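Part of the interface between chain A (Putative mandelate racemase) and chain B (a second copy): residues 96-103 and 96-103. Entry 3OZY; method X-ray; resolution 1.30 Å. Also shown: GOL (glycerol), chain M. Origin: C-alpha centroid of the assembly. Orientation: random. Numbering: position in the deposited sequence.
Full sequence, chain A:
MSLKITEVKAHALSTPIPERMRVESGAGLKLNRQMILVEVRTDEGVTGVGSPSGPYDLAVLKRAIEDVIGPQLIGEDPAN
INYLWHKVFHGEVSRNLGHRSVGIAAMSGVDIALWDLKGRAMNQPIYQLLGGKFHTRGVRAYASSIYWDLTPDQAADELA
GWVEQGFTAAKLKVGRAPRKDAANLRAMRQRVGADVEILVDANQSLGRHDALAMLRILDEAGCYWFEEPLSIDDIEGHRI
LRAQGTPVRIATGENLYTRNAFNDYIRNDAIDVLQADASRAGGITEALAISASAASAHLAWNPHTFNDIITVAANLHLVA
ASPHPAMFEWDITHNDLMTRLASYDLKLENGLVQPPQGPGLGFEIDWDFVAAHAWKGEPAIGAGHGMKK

Chain A, residues 96-103: NLGHRSVG
Chain B 96-103: NLGHRSVG

How do the two copies meet? The stretches run antiparallel about Arg100(A) and Arg100(B), whose CA atoms lie 4.8 Å apart. Each Arg100 N donates to the other's O at 3.1 Å, a single bridge, flanked by Val102(B) N to Leu97(A) O and Val102(A) N to Leu97(B) O, both 2.9 Å.

Why glycine at 98? Each leaves its helix with positive phi (99/141 in A, 101/141 in B), and its CA packs against Ser101 of the partner: Gly98(A) CA to Ser101(B) CA is 4.2 Å. A CB on Gly98(A) would lie 2.6 Å from that Ser101(B) CA.

What sets the serine and valine rotamers? Ser101 (psi near 170, chi1 p) turns OG back to its own chain: Ser101(A) OG donates to Gly98(A) O at 2.7 Å and weakly caps the next helix, accepting from Gly103(A) N at 3.0 Å; B matches. Val102, also p, points toward the partner, with Val102(A) CG1 4.2 Å from Val102(B) CG1 and 4.1 Å from Leu97(B) CD2; Leu97 is m,t.

Where do the long side chains go? Arg100 (m,m,t, chi4 78°) starts toward the partner, then leads away; His99 is p, chi2 near 142°. One water joins His99(A) NE2 (2.7 Å) to Arg100(B) NH1 (3.0 Å). Glycerol accepts from Arg100(A) NH1 at O1 (2.8 Å) and Arg100(B) NH1 at O2 (2.9 Å).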

ATOM      1  N   ASN A  96      -6.144   7.271  -1.895  1.00  8.53           N
ATOM      2  CA  ASN A  96      -6.708   6.766  -3.145  1.00  7.61           C
ATOM      3  C   ASN A  96      -5.835   5.742  -3.869  1.00  8.08           C
ATOM      4  O   ASN A  96      -6.279   5.132  -4.842  1.00  7.98           O
ATOM      5  CB  ASN A  96      -7.109   7.920  -4.083  1.00  7.92           C
ATOM      6  CG  ASN A  96      -8.065   8.915  -3.427  1.00  9.49           C
ATOM      7  OD1 ASN A  96      -8.761   8.597  -2.467  1.00  9.91           O
ATOM      8  ND2 ASN A  96      -8.082  10.139  -3.947  1.00 10.89           N
ATOM      9  N   LEU A  97      -4.601   5.552  -3.398  1.00  7.61           N
ATOM     10  CA  LEU A  97      -3.786   4.428  -3.864  1.00  7.70           C
ATOM     11  C   LEU A  97      -3.295   3.544  -2.722  1.00  6.57           C
ATOM     12  O   LEU A  97      -2.738   2.477  -2.975  1.00  7.38           O
ATOM     13  CB  LEU A  97      -2.606   4.895  -4.726  1.00  8.06           C
ATOM     14  CG  LEU A  97      -3.000   5.452  -6.098  1.00  6.89           C
ATOM     15  CD1 LEU A  97      -1.796   6.074  -6.803  1.00  9.07           C
ATOM     16  CD2 LEU A  97      -3.651   4.383  -6.973  1.00  7.94           C
ATOM     17  N   GLY A  98      -3.531   3.966  -1.476  1.00  6.99           N
ATOM     18  CA  GLY A  98      -3.127   3.214  -0.295  1.00  6.19           C
ATOM     19  C   GLY A  98      -1.834   3.725   0.301  1.00  6.25           C
ATOM     20  O   GLY A  98      -0.905   4.092  -0.421  1.00  7.22           O
ATOM     21  N   HIS A  99      -1.762   3.753   1.626  1.00  6.45           N
ATOM     22  CA  HIS A  99      -0.649   4.423   2.284  1.00  6.41           C
ATOM     23  C   HIS A  99       0.717   3.714   2.162  1.00  6.83           C
ATOM     24  O   HIS A  99       1.739   4.370   2.340  1.00  6.82           O
ATOM     25  CB  HIS A  99      -0.991   4.743   3.748  1.00  6.44           C
ATOM     26  CG  HIS A  99      -1.112   3.542   4.639  1.00  5.40           C
ATOM     27  ND1 HIS A  99      -0.658   3.545   5.942  1.00  6.57           N
ATOM     28  CD2 HIS A  99      -1.642   2.313   4.431  1.00  6.66           C
ATOM     29  CE1 HIS A  99      -0.899   2.369   6.495  1.00  6.56           C
ATOM     30  NE2 HIS A  99      -1.492   1.600   5.598  1.00  7.26           N
ATOM     31  N   ARG A 100       0.736   2.408   1.862  1.00  5.99           N
ATOM     32  CA  ARG A 100       2.003   1.667   1.690  1.00  5.44           C
ATOM     33  C   ARG A 100       1.911   0.864   0.400  1.00  6.87           C
ATOM     34  O   ARG A 100       1.641  -0.340   0.410  1.00  7.38           O
ATOM     35  CB  ARG A 100       2.286   0.761   2.896  1.00  6.65           C
ATOM     36  CG  ARG A 100       2.058   1.431   4.268  1.00  7.05           C
ATOM     37  CD  ARG A 100       3.110   2.510   4.597  1.00  6.94           C
ATOM     38  NE  ARG A 100       2.767   3.167   5.864  1.00  7.02           N
ATOM     39  CZ  ARG A 100       2.980   2.645   7.067  1.00  7.69           C
ATOM     40  NH1 ARG A 100       3.594   1.478   7.186  1.00  7.97           N
ATOM     41  NH2 ARG A 100       2.592   3.303   8.161  1.00  8.46           N
ATOM     42  N   SER A 101       2.139   1.541  -0.719  1.00  7.47           N
ATOM     43  CA  SER A 101       1.627   1.041  -1.981  1.00  6.90           C
ATOM     44  C   SER A 101       2.501   1.372  -3.174  1.00  7.42           C
ATOM     45  O   SER A 101       3.427   2.182  -3.101  1.00  6.51           O
ATOM     46  CB  SER A 101       0.263   1.686  -2.234  1.00  6.57           C
ATOM     47  OG  SER A 101       0.437   3.070  -2.529  1.00  6.91           O
ATOM     48  N   VAL A 102       2.151   0.753  -4.299  1.00  6.85           N
ATOM     49  CA  VAL A 102       2.685   1.130  -5.600  1.00  7.45           C
ATOM     50  C   VAL A 102       2.513   2.634  -5.884  1.00  6.97           C
ATOM     51  O   VAL A 102       3.294   3.212  -6.641  1.00  7.59           O
ATOM     52  CB  VAL A 102       2.043   0.267  -6.721  1.00  7.06           C
ATOM     53  CG1 VAL A 102       0.536   0.499  -6.803  1.00  8.17           C
ATOM     54  CG2 VAL A 102       2.723   0.502  -8.059  1.00  8.31           C
ATOM     55  N   GLY A 103       1.502   3.272  -5.289  1.00  6.57           N
ATOM     56  CA  GLY A 103       1.351   4.710  -5.442  1.00  7.10           C
ATOM     57  C   GLY A 103       2.492   5.485  -4.796  1.00  7.25           C
ATOM     58  O   GLY A 103       2.894   6.546  -5.281  1.00  6.96           O
TER
ATOM     59  N   ASN B  96       4.391  -6.675  -5.477  1.00  6.37           N
ATOM     60  CA  ASN B  96       4.351  -5.987  -6.764  1.00  6.72           C
ATOM     61  C   ASN B  96       3.280  -4.906  -6.855  1.00  7.92           C
ATOM     62  O   ASN B  96       3.254  -4.144  -7.822  1.00  7.77           O
ATOM     63  CB  ASN B  96       4.221  -6.978  -7.931  1.00  7.35           C
ATOM     64  CG  ASN B  96       5.328  -8.031  -7.938  1.00  6.87           C
ATOM     65  OD1 ASN B  96       6.377  -7.860  -7.315  1.00  8.35           O
ATOM     66  ND2 ASN B  96       5.088  -9.134  -8.648  1.00  9.84           N
ATOM     67  N   LEU B  97       2.403  -4.831  -5.851  1.00  7.15           N
ATOM     68  CA  LEU B  97       1.507  -3.682  -5.733  1.00  6.99           C
ATOM     69  C   LEU B  97       1.620  -2.986  -4.381  1.00  6.53           C
ATOM     70  O   LEU B  97       1.071  -1.897  -4.212  1.00  6.81           O
ATOM     71  CB  LEU B  97       0.054  -4.061  -6.032  1.00  6.95           C
ATOM     72  CG  LEU B  97      -0.190  -4.418  -7.502  1.00  6.75           C
ATOM     73  CD1 LEU B  97      -1.575  -5.013  -7.652  1.00  8.37           C
ATOM     74  CD2 LEU B  97      -0.016  -3.214  -8.420  1.00  9.36           C
ATOM     75  N   GLY B  98       2.352  -3.582  -3.439  1.00  6.67           N
ATOM     76  CA  GLY B  98       2.536  -2.995  -2.114  1.00  7.01           C
ATOM     77  C   GLY B  98       1.632  -3.645  -1.080  1.00  6.53           C
ATOM     78  O   GLY B  98       0.458  -3.927  -1.345  1.00  6.56           O
ATOM     79  N   HIS B  99       2.155  -3.852   0.118  1.00  6.71           N
ATOM     80  CA  HIS B  99       1.431  -4.644   1.109  1.00  6.99           C
ATOM     81  C   HIS B  99       0.185  -3.983   1.718  1.00  6.44           C
ATOM     82  O   HIS B  99      -0.656  -4.687   2.263  1.00  6.61           O
ATOM     83  CB  HIS B  99       2.388  -5.152   2.197  1.00  6.89           C
ATOM     84  CG  HIS B  99       2.929  -4.079   3.096  1.00  6.35           C
ATOM     85  ND1 HIS B  99       3.101  -4.275   4.452  1.00  6.08           N
ATOM     86  CD2 HIS B  99       3.360  -2.820   2.840  1.00  6.61           C
ATOM     87  CE1 HIS B  99       3.604  -3.178   4.993  1.00  6.01           C
ATOM     88  NE2 HIS B  99       3.767  -2.278   4.039  1.00  7.36           N
ATOM     89  N   ARG B 100       0.063  -2.658   1.618  1.00  5.99           N
ATOM     90  CA  ARG B 100      -1.110  -1.948   2.158  1.00  5.46           C
ATOM     91  C   ARG B 100      -1.587  -0.959   1.106  1.00  6.46           C
ATOM     92  O   ARG B 100      -1.303   0.239   1.175  1.00  6.74           O
ATOM     93  CB  ARG B 100      -0.781  -1.233   3.477  1.00  6.87           C
ATOM     94  CG  ARG B 100      -0.012  -2.080   4.492  1.00  6.31           C
ATOM     95  CD  ARG B 100      -0.829  -3.240   5.082  1.00  6.69           C
ATOM     96  NE  ARG B 100       0.029  -4.030   5.972  1.00  6.85           N
ATOM     97  CZ  ARG B 100       0.354  -3.677   7.215  1.00  8.47           C
ATOM     98  NH1 ARG B 100      -0.133  -2.561   7.742  1.00  7.88           N
ATOM     99  NH2 ARG B 100       1.184  -4.442   7.927  1.00  7.53           N
ATOM    100  N   SER B 101      -2.311  -1.474   0.117  1.00  6.08           N
ATOM    101  CA  SER B 101      -2.392  -0.780  -1.160  1.00  6.37           C
ATOM    102  C   SER B 101      -3.706  -0.973  -1.883  1.00  5.32           C
ATOM    103  O   SER B 101      -4.525  -1.819  -1.531  1.00  6.52           O
ATOM    104  CB  SER B 101      -1.300  -1.312  -2.093  1.00  5.96           C
ATOM    105  OG  SER B 101      -1.611  -2.652  -2.478  1.00  7.19           O
ATOM    106  N   VAL B 102      -3.857  -0.189  -2.947  1.00  6.29           N
ATOM    107  CA  VAL B 102      -4.920  -0.392  -3.923  1.00  7.84           C
ATOM    108  C   VAL B 102      -4.939  -1.836  -4.464  1.00  6.32           C
ATOM    109  O   VAL B 102      -5.985  -2.338  -4.853  1.00  6.94           O
ATOM    110  CB  VAL B 102      -4.825   0.647  -5.066  1.00  7.09           C
ATOM    111  CG1 VAL B 102      -3.520   0.481  -5.848  1.00  8.47           C
ATOM    112  CG2 VAL B 102      -6.025   0.537  -5.991  1.00  8.49           C
ATOM    113  N   GLY B 103      -3.786  -2.504  -4.471  1.00  6.58           N
ATOM    114  CA  GLY B 103      -3.744  -3.916  -4.830  1.00  6.39           C
ATOM    115  C   GLY B 103      -4.506  -4.811  -3.868  1.00  5.01           C
ATOM    116  O   GLY B 103      -5.123  -5.794  -4.277  1.00  6.87           O
TER
HETATM  117  C1  GOL M 393       2.942  -0.856   9.770  1.00 13.71           C
HETATM  118  O1  GOL M 393       3.686   0.324   9.765  1.00  8.87           O
HETATM  119  C2  GOL M 393       1.468  -0.618  10.118  1.00 12.24           C
HETATM  120  O2  GOL M 393       0.942  -1.877  10.297  1.00  9.61           O
HETATM  121  C3  GOL M 393       0.612   0.046   9.022  1.00 16.17           C
HETATM  122  O3  GOL M 393      -0.799   0.056   9.328  1.00 14.39           O
HETATM  123  O   HOH W   1      -2.311  -0.679   6.824  1.00  6.45           O
HETATM  124  O   HOH W   2       5.140  -0.153   5.079  1.00  6.75           O